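Local coordinates for DUF4785 domain-containing protein (Legionella pneumophila subsp. pneumophila, PDB 4KH9), which is of unknown function but binds calcium ions and is built from three domains, the central and C-terminal ones belonging to the E-set group of beta-sandwich folds, at residues Q7-Y12 against S267-N272; V202-Q207 against R234-Y239; A260-I265 against Q356-Y361; Y348-D353 against Q362-V367. All coordinates share one frame; numbering follows the deposited sequence.

How the interactions relate
From the N terminus, the segment 7-12 meets 267-272 in interaction 1, closing a loop of some 250 residues that brings the start of the chain back to the C-terminal beta domain. Interaction 2 (202-207 with 234-239) is nested inside that loop and belongs to the central domain. Its strand 238-248 lies beside strand 251-264, which leads into interaction 3, where 260-265 of the central domain meets 356-361 of the C-terminal domain. Interactions 1 and 3 cross along the chain and touch where Gln7 reaches Val360. Interaction 4 pairs 348-353 with 362-367 in the final hairpin; it crosses interaction 3, which shares strand 358-368, and touches interaction 1 through Asp353.

Interaction 1: residues Q7-Y12 against S267-N272; sequences QPTKAY and SASLMN
Gln7 meets the hydroxyl of Ser269 with both its carbonyl and its side-chain amide, where the N-terminal loop runs back alongside strand 268-278, which lies between strands 2-3 and 281-289 in a sheet of the E-set-like C-terminal region; the touching stretches point in nearly opposite directions, 161° apart. In this tight part Ser269 OG donates to the backbone Gln7 O at 2.8 Å and accepts from Gln7 NE2 at 2.9 Å; the second bond is bent (133°), with the hydroxyl tilted out of the amide plane. Gln7 CG, anti to the backbone N (chi1 177°), lies 3.5 Å from Ser269 OG, and NE2 has a second acceptor in Val360 O. Thr9 packs its CG2 methyl against the same Ser269 OG.

Toward the partly exposed side the fit loosens. A water donates to Leu270 O at 2.7 Å but is held only weakly by Gln7 N, and the Lys10 side chain leads away to a salt bridge with Glu230. Lys10 O still receives a CA-H...O contact from Ser267 CA at 3.3 Å. Beyond it the hydroxyls of Tyr12 and Ser267 share Asp353 OD2, and Ser267 CB lies in the plane of the Tyr12 ring, 3.5 Å from its edge atom CE1.

Interaction 2: residues V202-Q207 against R234-Y239; sequences VGPKGQ and RGENWY
Gly203 and Pro204 lie over one face of the Trp238 indole, a CH-pi arrangement that dominates the contact. It sits in the central, E-set-clan domain, where the turn after strand 196-202 packs on the start of its antiparallel neighbour 238-248. Gly203 CA stands 3.5 Å from the centroid of the six-membered ring of Trp238, only 12° off its normal, with no side chain to hold it off, while Pro204 CD is 3.8 Å from the centroid of the five-membered ring.

Further aliphatic contacts flank these. Gln207 CG is 3.5 Å from Trp238 CH2, its side chain crossing the indole at about a right angle; chi1 of 65° sets that CG between the backbone N and the carbonyl carbon. Elsewhere, Pro204 CB and CG pack against Glu236 CB, the two side chains sliding past each other in opposite directions.

Hydrogen bonds complete the contact. Between backbones, Val202 and Tyr239 form an antiparallel hydrogen-bonded pair, Val202 N to Tyr239 O at 2.8 Å and Tyr239 N to Val202 O at 3.0 Å, and a water bridges Val202 O and Asn237 O. Within the loop, a type I turn runs from Gly203 to Gly206, and Gln207 OE1 accepts from Lys205 N at 2.9 Å, tying the side-chain amide back across the turn.

Trp238 NE1 meanwhile bonds Asp233 OD2, which satisfies the polar edge of the buried indole. The chemistry thus implies a turn seated by C-H contacts with an aromatic face, with direct hydrogen bonds between the segments confined to the strand pair at its base.

Interaction 3: residues A260-I265 against Q356-Y361; sequences AFSYSI and QLKTVY
Lys358 lays its aliphatic chain over Ser264 and Ser262, with CB 3.6 Å from Ser264 CB and CD 3.2 Å from Ser262 OG. A bend at chi2 (-77°) turns CD toward strand 260-264, and the ammonium ends there, Lys358 NZ donating to Ser262 OG at 2.8 Å; Asn237 OD1 is a further, weak partner of the same nitrogen.

A second polar link lies at Ile265. Gln356, its chain extended beyond CG, presents its whole amide to that residue's backbone. OE1 accepts from Ile265 N at 2.9 Å in an almost straight bond (177°), in the carbonyl plane and on a lone pair, and NE2 gives back to Ile265 O at 3.1 Å with that oxygen in the amide plane. The pair holds the Gln356 amide at a fixed rotation, and Asp353 OD2 accepts from its NE2 as well. Val360 CG1 presses on Ile265 O at 3.3 Å, and Ser264 OG, weakly bonded to Thr359 O, finds its stronger partner in Gln174 NE2.

The segments 260-264 and 358-361 run at 54° to each other and share no beta bridge: strand 251-264 of the central domain, flanked by strands 238-248 and 172-174, meets the C-terminal domain's edge strand 358-368 across a buried interdomain junction.

Interaction 4: residues Y348-D353 against Q362-V367; sequences YLRLID and QYNQPV
Arg350 grips Asn364 side-on, NE and NH2 both donating hydrogen bonds to Asn364 OD1, at 3.1 Å and 3.0 Å. That oxygen lies in the guanidinium plane, while the Asn364 amide is turned 60° against it; NE comes in almost in line with the carbonyl bond (C=O...N 162°) and NH2 from above the carbonyl plane. The Arg350 chain, extended from CG to NE, reaches past Gln362, and its CG packs on Gln362 CB at 3.9 Å. On one face the guanidinium is covered from its own strand, CZ sitting 3.6 Å above the Tyr348 ring plane, over the ring's centre; Tyr348 OH is engaged by Gln298.

Behind these side chains lies the backbone pairing. Leu349 and Tyr363 form an antiparallel hydrogen-bonded pair, Leu349 N to Tyr363 O at 2.9 Å and Tyr363 N to Leu349 O at 2.8 Å, followed by the non-hydrogen-bonded pair Arg350 and Gln362. Their side chains divide the faces: Arg350 and Gln362 occupy one, Leu349 and Tyr363 the other, where Leu349 packs on Leu270 and Val273 of strand 268-278 and both residues touch Leu4. Adjacent antiparallel strands joined by a short connection, 345-353 and 358-368 make a beta hairpin at the edge of the C-terminal sheet.

Interaction 1: residues Q7-Y12 against S267-N272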
loop_
_atom_site.group_PDB
_atom_site.type_symbol
_atom_site.label_atom_id
_atom_site.label_comp_id
_atom_site.label_asym_id
_atom_site.label_seq_id
_atom_site.Cartn_x
_atom_site.Cartn_y
_atom_site.Cartn_z
ATOM N N GLN A 7 -8.939 15.816 18.673
ATOM C CA GLN A 7 -9.229 15.101 17.431
ATOM C C GLN A 7 -10.734 14.845 17.372
ATOM O O GLN A 7 -11.237 14.033 18.147
ATOM C CB GLN A 7 -8.412 13.785 17.324
ATOM C CG GLN A 7 -8.715 12.921 16.078
ATOM C CD GLN A 7 -8.035 11.553 16.114
ATOM O OE1 GLN A 7 -6.882 11.396 15.686
ATOM N NE2 GLN A 7 -8.723 10.524 16.632
ATOM N N PRO A 8 -11.489 15.553 16.503
ATOM C CA PRO A 8 -12.930 15.265 16.378
ATOM C C PRO A 8 -13.173 13.810 15.985
ATOM O O PRO A 8 -12.471 13.293 15.129
ATOM C CB PRO A 8 -13.380 16.220 15.261
ATOM C CG PRO A 8 -12.343 17.281 15.232
ATOM C CD PRO A 8 -11.070 16.576 15.526
ATOM N N THR A 9 -14.117 13.135 16.638
ATOM C CA THR A 9 -14.374 11.735 16.321
ATOM C C THR A 9 -15.357 11.617 15.137
ATOM O O THR A 9 -16.127 12.533 14.847
ATOM C CB THR A 9 -14.869 10.931 17.537
ATOM O OG1 THR A 9 -16.149 11.386 17.922
ATOM C CG2 THR A 9 -13.911 10.959 18.712
ATOM N N LYS A 10 -15.333 10.466 14.477
ATOM C CA LYS A 10 -16.176 10.160 13.333
ATOM C C LYS A 10 -16.726 8.738 13.505
ATOM O O LYS A 10 -15.977 7.812 13.815
ATOM C CB LYS A 10 -15.347 10.328 12.026
ATOM C CG LYS A 10 -16.030 9.883 10.730
ATOM C CD LYS A 10 -17.078 10.826 10.202
ATOM C CE LYS A 10 -17.494 10.346 8.840
ATOM N NZ LYS A 10 -18.751 10.972 8.390
ATOM N N ALA A 11 -18.036 8.581 13.357
ATOM C CA ALA A 11 -18.662 7.261 13.464
ATOM C C ALA A 11 -18.535 6.503 12.137
ATOM O O ALA A 11 -18.378 7.123 11.082
ATOM C CB ALA A 11 -20.131 7.400 13.858
ATOM N N TYR A 12 -18.574 5.163 12.201
ATOM C CA TYR A 12 -18.562 4.304 11.022
ATOM C C TYR A 12 -19.516 3.122 11.267
ATOM O O TYR A 12 -19.811 2.783 12.416
ATOM C CB TYR A 12 -17.144 3.842 10.640
ATOM C CG TYR A 12 -16.496 2.857 11.589
ATOM C CD1 TYR A 12 -15.876 3.292 12.756
ATOM C CD2 TYR A 12 -16.431 1.498 11.281
ATOM C CE1 TYR A 12 -15.264 2.392 13.628
ATOM C CE2 TYR A 12 -15.786 0.593 12.128
ATOM C CZ TYR A 12 -15.203 1.047 13.303
ATOM O OH TYR A 12 -14.581 0.176 14.170
ATOM N N SER A 267 -12.601 6.896 15.113
ATOM C CA SER A 267 -13.761 6.340 15.846
ATOM C C SER A 267 -13.739 6.663 17.337
ATOM O O SER A 267 -14.763 6.520 18.005
ATOM C CB SER A 267 -13.805 4.833 15.665
ATOM O OG SER A 267 -12.522 4.251 15.851
ATOM N N ALA A 268 -12.570 7.065 17.867
ATOM C CA ALA A 268 -12.399 7.429 19.275
ATOM C C ALA A 268 -11.145 8.267 19.447
ATOM O O ALA A 268 -10.199 8.146 18.655
ATOM C CB ALA A 268 -12.333 6.183 20.154
ATOM N N SER A 269 -11.154 9.150 20.455
ATOM C CA SER A 269 -10.026 10.023 20.729
ATOM C C SER A 269 -9.721 10.116 22.210
ATOM O O SER A 269 -10.628 10.049 23.028
ATOM C CB SER A 269 -10.301 11.427 20.190
ATOM O OG SER A 269 -10.408 11.413 18.777
ATOM N N LEU A 270 -8.438 10.262 22.542
ATOM C CA LEU A 270 -7.956 10.502 23.910
ATOM C C LEU A 270 -8.008 12.009 24.171
ATOM O O LEU A 270 -7.634 12.794 23.285
ATOM C CB LEU A 270 -6.539 9.952 24.122
ATOM C CG LEU A 270 -6.290 8.475 23.816
ATOM C CD1 LEU A 270 -4.821 8.153 23.955
ATOM C CD2 LEU A 270 -7.128 7.560 24.712
HETATM N N MSE A 271 -8.455 12.427 25.370
HETATM C CA MSE A 271 -8.592 13.861 25.667
HETATM C C MSE A 271 -7.684 14.358 26.805
HETATM O O MSE A 271 -7.002 15.364 26.636
HETATM C CB MSE A 271 -10.047 14.184 26.018
HETATM C CG MSE A 271 -11.018 13.906 24.877
HETATM SE SE MSE A 271 -12.869 14.037 25.444
HETATM C CE MSE A 271 -12.926 16.000 25.886
ATOM N N ASN A 272 -7.715 13.707 27.964
ATOM C CA ASN A 272 -6.950 14.135 29.142
ATOM C C ASN A 272 -6.295 12.950 29.805
ATOM O O ASN A 272 -6.936 11.915 29.911
ATOM C CB ASN A 272 -7.873 14.837 30.171
ATOM C CG ASN A 272 -8.584 16.077 29.686
ATOM O OD1 ASN A 272 -8.091 17.210 29.841
ATOM N ND2 ASN A 272 -9.799 15.900 29.168
HETATM O O HOH W 1 -9.109 14.568 21.875
#

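Interaction 2: residues V202-Q207 against R234-Y239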
loop_
_atom_site.group_PDB
_atom_site.type_symbol
_atom_site.label_atom_id
_atom_site.label_comp_id
_atom_site.label_asym_id
_atom_site.label_seq_id
_atom_site.Cartn_x
_atom_site.Cartn_y
_atom_site.Cartn_z
ATOM N N VAL A 202 -6.830 3.405 -4.490
ATOM C CA VAL A 202 -7.743 2.252 -4.498
ATOM C C VAL A 202 -7.818 1.682 -3.080
ATOM O O VAL A 202 -6.809 1.327 -2.474
ATOM C CB VAL A 202 -7.325 1.169 -5.552
ATOM C CG1 VAL A 202 -8.368 0.051 -5.619
ATOM C CG2 VAL A 202 -7.155 1.785 -6.947
ATOM N N GLY A 203 -9.031 1.606 -2.574
ATOM C CA GLY A 203 -9.327 1.103 -1.243
ATOM C C GLY A 203 -9.594 -0.386 -1.192
ATOM O O GLY A 203 -9.818 -1.006 -2.231
ATOM N N PRO A 204 -9.603 -0.969 0.028
ATOM C CA PRO A 204 -9.810 -2.429 0.175
ATOM C C PRO A 204 -11.104 -2.967 -0.424
ATOM O O PRO A 204 -11.118 -4.130 -0.801
ATOM C CB PRO A 204 -9.849 -2.629 1.687
ATOM C CG PRO A 204 -9.095 -1.491 2.237
ATOM C CD PRO A 204 -9.313 -0.334 1.331
ATOM N N LYS A 205 -12.167 -2.154 -0.515
ATOM C CA LYS A 205 -13.435 -2.595 -1.112
ATOM C C LYS A 205 -13.507 -2.237 -2.598
ATOM O O LYS A 205 -14.548 -2.424 -3.230
ATOM C CB LYS A 205 -14.641 -1.982 -0.371
ATOM C CG LYS A 205 -14.827 -2.432 1.094
ATOM C CD LYS A 205 -15.327 -3.883 1.255
ATOM C CE LYS A 205 -15.543 -4.276 2.701
ATOM N NZ LYS A 205 -16.698 -3.567 3.321
ATOM N N GLY A 206 -12.403 -1.750 -3.155
ATOM C CA GLY A 206 -12.343 -1.305 -4.547
ATOM C C GLY A 206 -12.840 0.120 -4.762
ATOM O O GLY A 206 -12.953 0.546 -5.905
ATOM N N GLN A 207 -13.106 0.897 -3.684
ATOM C CA GLN A 207 -13.532 2.302 -3.851
ATOM C C GLN A 207 -12.340 3.128 -4.407
ATOM O O GLN A 207 -11.180 2.879 -4.052
ATOM C CB GLN A 207 -14.095 2.902 -2.540
ATOM C CG GLN A 207 -13.108 3.047 -1.367
ATOM C CD GLN A 207 -12.958 1.825 -0.472
ATOM O OE1 GLN A 207 -12.685 0.702 -0.889
ATOM N NE2 GLN A 207 -13.030 2.042 0.811
ATOM N N ARG A 234 -10.900 -2.901 7.721
ATOM C CA ARG A 234 -10.722 -4.197 8.396
ATOM C C ARG A 234 -9.253 -4.720 8.305
ATOM O O ARG A 234 -8.997 -5.880 7.937
ATOM C CB ARG A 234 -11.696 -5.257 7.845
ATOM C CG ARG A 234 -13.169 -4.895 7.977
ATOM C CD ARG A 234 -14.047 -6.070 7.637
ATOM N NE ARG A 234 -13.978 -7.079 8.695
ATOM C CZ ARG A 234 -14.618 -8.241 8.668
ATOM N NH1 ARG A 234 -15.387 -8.560 7.635
ATOM N NH2 ARG A 234 -14.480 -9.102 9.666
ATOM N N GLY A 235 -8.314 -3.858 8.659
ATOM C CA GLY A 235 -6.890 -4.180 8.653
ATOM C C GLY A 235 -6.193 -4.062 7.309
ATOM O O GLY A 235 -4.964 -3.975 7.272
ATOM N N GLU A 236 -6.966 -4.017 6.203
ATOM C CA GLU A 236 -6.417 -3.931 4.844
ATOM C C GLU A 236 -5.959 -2.502 4.512
ATOM O O GLU A 236 -6.447 -1.521 5.093
ATOM C CB GLU A 236 -7.440 -4.411 3.802
ATOM C CG GLU A 236 -7.925 -5.842 3.963
ATOM C CD GLU A 236 -9.149 -6.166 3.124
ATOM O OE1 GLU A 236 -10.220 -5.560 3.360
ATOM O OE2 GLU A 236 -9.046 -7.054 2.249
ATOM N N ASN A 237 -5.005 -2.395 3.576
ATOM C CA ASN A 237 -4.448 -1.121 3.167
ATOM C C ASN A 237 -4.993 -0.615 1.826
ATOM O O ASN A 237 -5.632 -1.337 1.067
ATOM C CB ASN A 237 -2.924 -1.213 3.079
ATOM C CG ASN A 237 -2.241 -1.283 4.424
ATOM O OD1 ASN A 237 -2.659 -0.661 5.422
ATOM N ND2 ASN A 237 -1.153 -2.020 4.462
ATOM N N TRP A 238 -4.739 0.673 1.584
ATOM C CA TRP A 238 -4.997 1.390 0.349
ATOM C C TRP A 238 -3.749 1.389 -0.480
ATOM O O TRP A 238 -2.655 1.211 0.057
ATOM C CB TRP A 238 -5.407 2.838 0.646
ATOM C CG TRP A 238 -6.787 3.024 1.172
ATOM C CD1 TRP A 238 -7.275 2.618 2.379
ATOM C CD2 TRP A 238 -7.851 3.738 0.521
ATOM N NE1 TRP A 238 -8.606 2.941 2.479
ATOM C CE2 TRP A 238 -8.983 3.647 1.358
ATOM C CE3 TRP A 238 -7.985 4.354 -0.741
ATOM C CZ2 TRP A 238 -10.216 4.217 1.012
ATOM C CZ3 TRP A 238 -9.209 4.920 -1.082
ATOM C CH2 TRP A 238 -10.304 4.852 -0.212
ATOM N N TYR A 239 -3.907 1.651 -1.780
ATOM C CA TYR A 239 -2.819 1.781 -2.715
ATOM C C TYR A 239 -2.988 2.993 -3.579
ATOM O O TYR A 239 -4.090 3.344 -3.999
ATOM C CB TYR A 239 -2.673 0.522 -3.642
ATOM C CG TYR A 239 -2.064 -0.665 -2.945
ATOM C CD1 TYR A 239 -2.853 -1.540 -2.195
ATOM C CD2 TYR A 239 -0.684 -0.871 -2.947
ATOM C CE1 TYR A 239 -2.284 -2.596 -1.477
ATOM C CE2 TYR A 239 -0.109 -1.936 -2.252
ATOM C CZ TYR A 239 -0.912 -2.777 -1.496
ATOM O OH TYR A 239 -0.363 -3.824 -0.802
HETATM O O HOH W 2 -6.638 -1.458 -1.289
#

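Interaction 3: residues A260-I265 against Q356-Y361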
loop_
_atom_site.group_PDB
_atom_site.type_symbol
_atom_site.label_atom_id
_atom_site.label_comp_id
_atom_site.label_asym_id
_atom_site.label_seq_id
_atom_site.Cartn_x
_atom_site.Cartn_y
_atom_site.Cartn_z
ATOM N N ALA A 260 1.653 1.451 -0.987
ATOM C CA ALA A 260 0.646 1.209 0.032
ATOM C C ALA A 260 0.661 2.293 1.095
ATOM O O ALA A 260 1.700 2.867 1.423
ATOM C CB ALA A 260 0.881 -0.156 0.688
ATOM N N PHE A 261 -0.506 2.530 1.672
ATOM C CA PHE A 261 -0.652 3.438 2.800
ATOM C C PHE A 261 -1.824 2.940 3.626
ATOM O O PHE A 261 -2.690 2.221 3.118
ATOM C CB PHE A 261 -0.803 4.918 2.373
ATOM C CG PHE A 261 -2.027 5.245 1.554
ATOM C CD1 PHE A 261 -1.990 5.183 0.152
ATOM C CD2 PHE A 261 -3.197 5.677 2.174
ATOM C CE1 PHE A 261 -3.111 5.516 -0.609
ATOM C CE2 PHE A 261 -4.314 6.033 1.415
ATOM C CZ PHE A 261 -4.260 5.959 0.026
ATOM N N SER A 262 -1.800 3.251 4.916
ATOM C CA SER A 262 -2.854 2.838 5.850
ATOM C C SER A 262 -3.845 3.968 6.037
ATOM O O SER A 262 -3.461 5.137 6.021
ATOM C CB SER A 262 -2.235 2.434 7.189
ATOM O OG SER A 262 -3.241 2.079 8.117
ATOM N N TYR A 263 -5.114 3.627 6.274
ATOM C CA TYR A 263 -6.156 4.639 6.474
ATOM C C TYR A 263 -7.110 4.232 7.608
ATOM O O TYR A 263 -7.504 3.076 7.655
ATOM C CB TYR A 263 -6.935 4.846 5.166
ATOM C CG TYR A 263 -8.150 5.740 5.283
ATOM C CD1 TYR A 263 -8.019 7.117 5.319
ATOM C CD2 TYR A 263 -9.434 5.200 5.385
ATOM C CE1 TYR A 263 -9.132 7.949 5.413
ATOM C CE2 TYR A 263 -10.561 6.025 5.467
ATOM C CZ TYR A 263 -10.398 7.402 5.481
ATOM O OH TYR A 263 -11.471 8.239 5.587
ATOM N N SER A 264 -7.535 5.183 8.473
ATOM C CA SER A 264 -8.516 4.842 9.513
ATOM C C SER A 264 -9.557 5.957 9.721
ATOM O O SER A 264 -9.354 7.105 9.338
ATOM C CB SER A 264 -7.825 4.529 10.839
ATOM O OG SER A 264 -7.205 5.671 11.404
ATOM N N ILE A 265 -10.657 5.599 10.349
ATOM C CA ILE A 265 -11.714 6.515 10.754
ATOM C C ILE A 265 -11.435 6.880 12.233
ATOM O O ILE A 265 -11.186 5.970 13.025
ATOM C CB ILE A 265 -13.097 5.876 10.523
ATOM C CG1 ILE A 265 -13.364 5.698 9.005
ATOM C CG2 ILE A 265 -14.222 6.682 11.175
ATOM C CD1 ILE A 265 -13.980 4.402 8.698
ATOM N N GLN A 356 -11.428 -1.990 13.352
ATOM C CA GLN A 356 -10.695 -1.521 12.180
ATOM C C GLN A 356 -9.331 -2.166 12.070
ATOM O O GLN A 356 -8.771 -2.199 10.978
ATOM C CB GLN A 356 -10.511 0.002 12.243
ATOM C CG GLN A 356 -11.781 0.792 11.956
ATOM C CD GLN A 356 -11.469 2.254 11.910
ATOM O OE1 GLN A 356 -10.918 2.760 10.933
ATOM N NE2 GLN A 356 -11.739 2.954 12.993
ATOM N N LEU A 357 -8.779 -2.626 13.207
ATOM C CA LEU A 357 -7.430 -3.153 13.352
ATOM C C LEU A 357 -6.463 -2.043 12.922
ATOM O O LEU A 357 -5.499 -2.266 12.187
ATOM C CB LEU A 357 -7.219 -4.486 12.589
ATOM C CG LEU A 357 -7.933 -5.702 13.170
ATOM C CD1 LEU A 357 -7.980 -6.838 12.163
ATOM C CD2 LEU A 357 -7.244 -6.180 14.451
ATOM N N LYS A 358 -6.783 -0.821 13.373
ATOM C CA LYS A 358 -6.006 0.392 13.146
ATOM C C LYS A 358 -5.863 1.199 14.437
ATOM O O LYS A 358 -6.757 1.183 15.301
ATOM C CB LYS A 358 -6.676 1.291 12.068
ATOM C CG LYS A 358 -6.855 0.700 10.680
ATOM C CD LYS A 358 -5.570 0.671 9.856
ATOM C CE LYS A 358 -5.724 -0.199 8.628
ATOM N NZ LYS A 358 -4.416 -0.441 7.978
ATOM N N THR A 359 -4.745 1.938 14.542
ATOM C CA THR A 359 -4.518 2.945 15.584
ATOM C C THR A 359 -5.401 4.111 15.156
ATOM O O THR A 359 -5.291 4.546 13.998
ATOM C CB THR A 359 -3.012 3.267 15.706
ATOM O OG1 THR A 359 -2.350 2.107 16.173
ATOM C CG2 THR A 359 -2.722 4.397 16.670
ATOM N N VAL A 360 -6.344 4.550 16.013
ATOM C CA VAL A 360 -7.265 5.627 15.611
ATOM C C VAL A 360 -6.863 6.975 16.244
ATOM O O VAL A 360 -7.257 8.039 15.738
ATOM C CB VAL A 360 -8.738 5.277 15.877
ATOM C CG1 VAL A 360 -9.165 4.132 14.964
ATOM C CG2 VAL A 360 -9.007 4.934 17.355
ATOM N N TYR A 361 -6.026 6.916 17.288
ATOM C CA TYR A 361 -5.496 8.071 17.999
ATOM C C TYR A 361 -4.131 7.741 18.525
ATOM O O TYR A 361 -3.931 6.675 19.101
ATOM C CB TYR A 361 -6.408 8.541 19.154
ATOM C CG TYR A 361 -5.967 9.853 19.781
ATOM C CD1 TYR A 361 -4.924 9.893 20.708
ATOM C CD2 TYR A 361 -6.550 11.057 19.409
ATOM C CE1 TYR A 361 -4.450 11.100 21.219
ATOM C CE2 TYR A 361 -6.108 12.274 19.946
ATOM C CZ TYR A 361 -5.057 12.288 20.852
ATOM O OH TYR A 361 -4.596 13.467 21.392
#

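Interaction 4: residues Y348-D353 against Q362-V367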
loop_
_atom_site.group_PDB
_atom_site.type_symbol
_atom_site.label_atom_id
_atom_site.label_comp_id
_atom_site.label_asym_id
_atom_site.label_seq_id
_atom_site.Cartn_x
_atom_site.Cartn_y
_atom_site.Cartn_z
ATOM N N TYR A 348 4.454 7.225 24.861
ATOM C CA TYR A 348 3.362 7.426 23.924
ATOM C C TYR A 348 2.043 7.042 24.556
ATOM O O TYR A 348 2.008 6.380 25.593
ATOM C CB TYR A 348 3.572 6.638 22.598
ATOM C CG TYR A 348 3.663 5.133 22.724
ATOM C CD1 TYR A 348 2.531 4.370 22.986
ATOM C CD2 TYR A 348 4.855 4.464 22.458
ATOM C CE1 TYR A 348 2.591 2.983 23.035
ATOM C CE2 TYR A 348 4.923 3.070 22.476
ATOM C CZ TYR A 348 3.789 2.333 22.773
ATOM O OH TYR A 348 3.855 0.964 22.822
ATOM N N LEU A 349 0.962 7.467 23.897
ATOM C CA LEU A 349 -0.425 7.146 24.178
ATOM C C LEU A 349 -1.091 6.797 22.857
ATOM O O LEU A 349 -1.295 7.678 22.018
ATOM C CB LEU A 349 -1.146 8.287 24.899
ATOM C CG LEU A 349 -0.658 8.619 26.301
ATOM C CD1 LEU A 349 -1.316 9.872 26.789
ATOM C CD2 LEU A 349 -0.907 7.467 27.265
ATOM N N ARG A 350 -1.361 5.503 22.649
ATOM C CA ARG A 350 -1.953 4.969 21.411
ATOM C C ARG A 350 -3.301 4.292 21.688
ATOM O O ARG A 350 -3.423 3.533 22.657
ATOM C CB ARG A 350 -0.988 3.967 20.756
ATOM C CG ARG A 350 0.251 4.661 20.201
ATOM C CD ARG A 350 1.284 3.725 19.620
ATOM N NE ARG A 350 2.484 4.482 19.268
ATOM C CZ ARG A 350 3.678 3.944 19.052
ATOM N NH1 ARG A 350 3.850 2.631 19.146
ATOM N NH2 ARG A 350 4.716 4.716 18.763
ATOM N N LEU A 351 -4.298 4.564 20.842
ATOM C CA LEU A 351 -5.600 3.944 20.995
ATOM C C LEU A 351 -5.920 3.158 19.722
ATOM O O LEU A 351 -5.888 3.717 18.630
ATOM C CB LEU A 351 -6.681 4.995 21.326
ATOM C CG LEU A 351 -8.082 4.451 21.632
ATOM C CD1 LEU A 351 -8.130 3.795 23.002
ATOM C CD2 LEU A 351 -9.088 5.570 21.605
ATOM N N ILE A 352 -6.148 1.845 19.872
ATOM C CA ILE A 352 -6.418 0.932 18.756
ATOM C C ILE A 352 -7.894 0.601 18.725
ATOM O O ILE A 352 -8.468 0.320 19.768
ATOM C CB ILE A 352 -5.558 -0.384 18.851
ATOM C CG1 ILE A 352 -4.051 -0.069 18.845
ATOM C CG2 ILE A 352 -5.886 -1.375 17.696
ATOM C CD1 ILE A 352 -3.128 -1.205 19.241
ATOM N N ASP A 353 -8.467 0.552 17.539
ATOM C CA ASP A 353 -9.841 0.105 17.305
ATOM C C ASP A 353 -9.733 -1.275 16.700
ATOM O O ASP A 353 -9.321 -1.382 15.554
ATOM C CB ASP A 353 -10.612 1.092 16.400
ATOM C CG ASP A 353 -12.041 0.706 16.047
ATOM O OD1 ASP A 353 -12.462 -0.431 16.385
ATOM O OD2 ASP A 353 -12.753 1.550 15.479
ATOM N N GLN A 362 -3.178 8.663 18.334
ATOM C CA GLN A 362 -1.856 8.477 18.898
ATOM C C GLN A 362 -1.225 9.808 19.246
ATOM O O GLN A 362 -1.369 10.798 18.524
ATOM C CB GLN A 362 -0.924 7.659 17.996
ATOM C CG GLN A 362 -0.784 8.130 16.552
ATOM C CD GLN A 362 -0.258 7.025 15.671
ATOM O OE1 GLN A 362 0.736 6.359 15.988
ATOM N NE2 GLN A 362 -0.918 6.817 14.536
ATOM N N TYR A 363 -0.549 9.808 20.382
ATOM C CA TYR A 363 0.261 10.892 20.890
ATOM C C TYR A 363 1.638 10.296 21.150
ATOM O O TYR A 363 1.797 9.528 22.092
ATOM C CB TYR A 363 -0.379 11.547 22.125
ATOM C CG TYR A 363 0.385 12.768 22.570
ATOM C CD1 TYR A 363 0.427 13.912 21.780
ATOM C CD2 TYR A 363 1.105 12.768 23.758
ATOM C CE1 TYR A 363 1.151 15.036 22.174
ATOM C CE2 TYR A 363 1.823 13.887 24.166
ATOM C CZ TYR A 363 1.830 15.026 23.380
ATOM O OH TYR A 363 2.561 16.122 23.768
ATOM N N ASN A 364 2.613 10.598 20.271
ATOM C CA ASN A 364 3.967 10.032 20.328
ATOM C C ASN A 364 5.016 11.032 20.857
ATOM O O ASN A 364 6.194 10.944 20.493
ATOM C CB ASN A 364 4.380 9.535 18.943
ATOM C CG ASN A 364 3.427 8.524 18.373
ATOM O OD1 ASN A 364 3.336 7.382 18.844
ATOM N ND2 ASN A 364 2.670 8.939 17.366
ATOM N N GLN A 365 4.595 11.968 21.716
ATOM C CA GLN A 365 5.516 12.904 22.351
ATOM C C GLN A 365 5.723 12.518 23.819
ATOM O O GLN A 365 4.749 12.120 24.464
ATOM C CB GLN A 365 5.009 14.352 22.254
ATOM C CG GLN A 365 5.300 15.074 20.949
ATOM C CD GLN A 365 4.920 16.532 21.091
ATOM O OE1 GLN A 365 3.790 16.937 20.791
ATOM N NE2 GLN A 365 5.832 17.344 21.621
ATOM N N PRO A 366 6.960 12.653 24.382
ATOM C CA PRO A 366 7.164 12.340 25.812
ATOM C C PRO A 366 6.292 13.194 26.735
ATOM O O PRO A 366 6.100 14.388 26.480
ATOM C CB PRO A 366 8.649 12.669 26.032
ATOM C CG PRO A 366 9.267 12.579 24.682
ATOM C CD PRO A 366 8.220 13.117 23.761
ATOM N N VAL A 367 5.719 12.572 27.781
ATOM C CA VAL A 367 4.911 13.272 28.789
ATOM C C VAL A 367 5.515 12.931 30.132
ATOM O O VAL A 367 5.416 11.790 30.574
ATOM C CB VAL A 367 3.366 13.019 28.762
ATOM C CG1 VAL A 367 2.649 13.917 29.768
ATOM C CG2 VAL A 367 2.774 13.236 27.378
#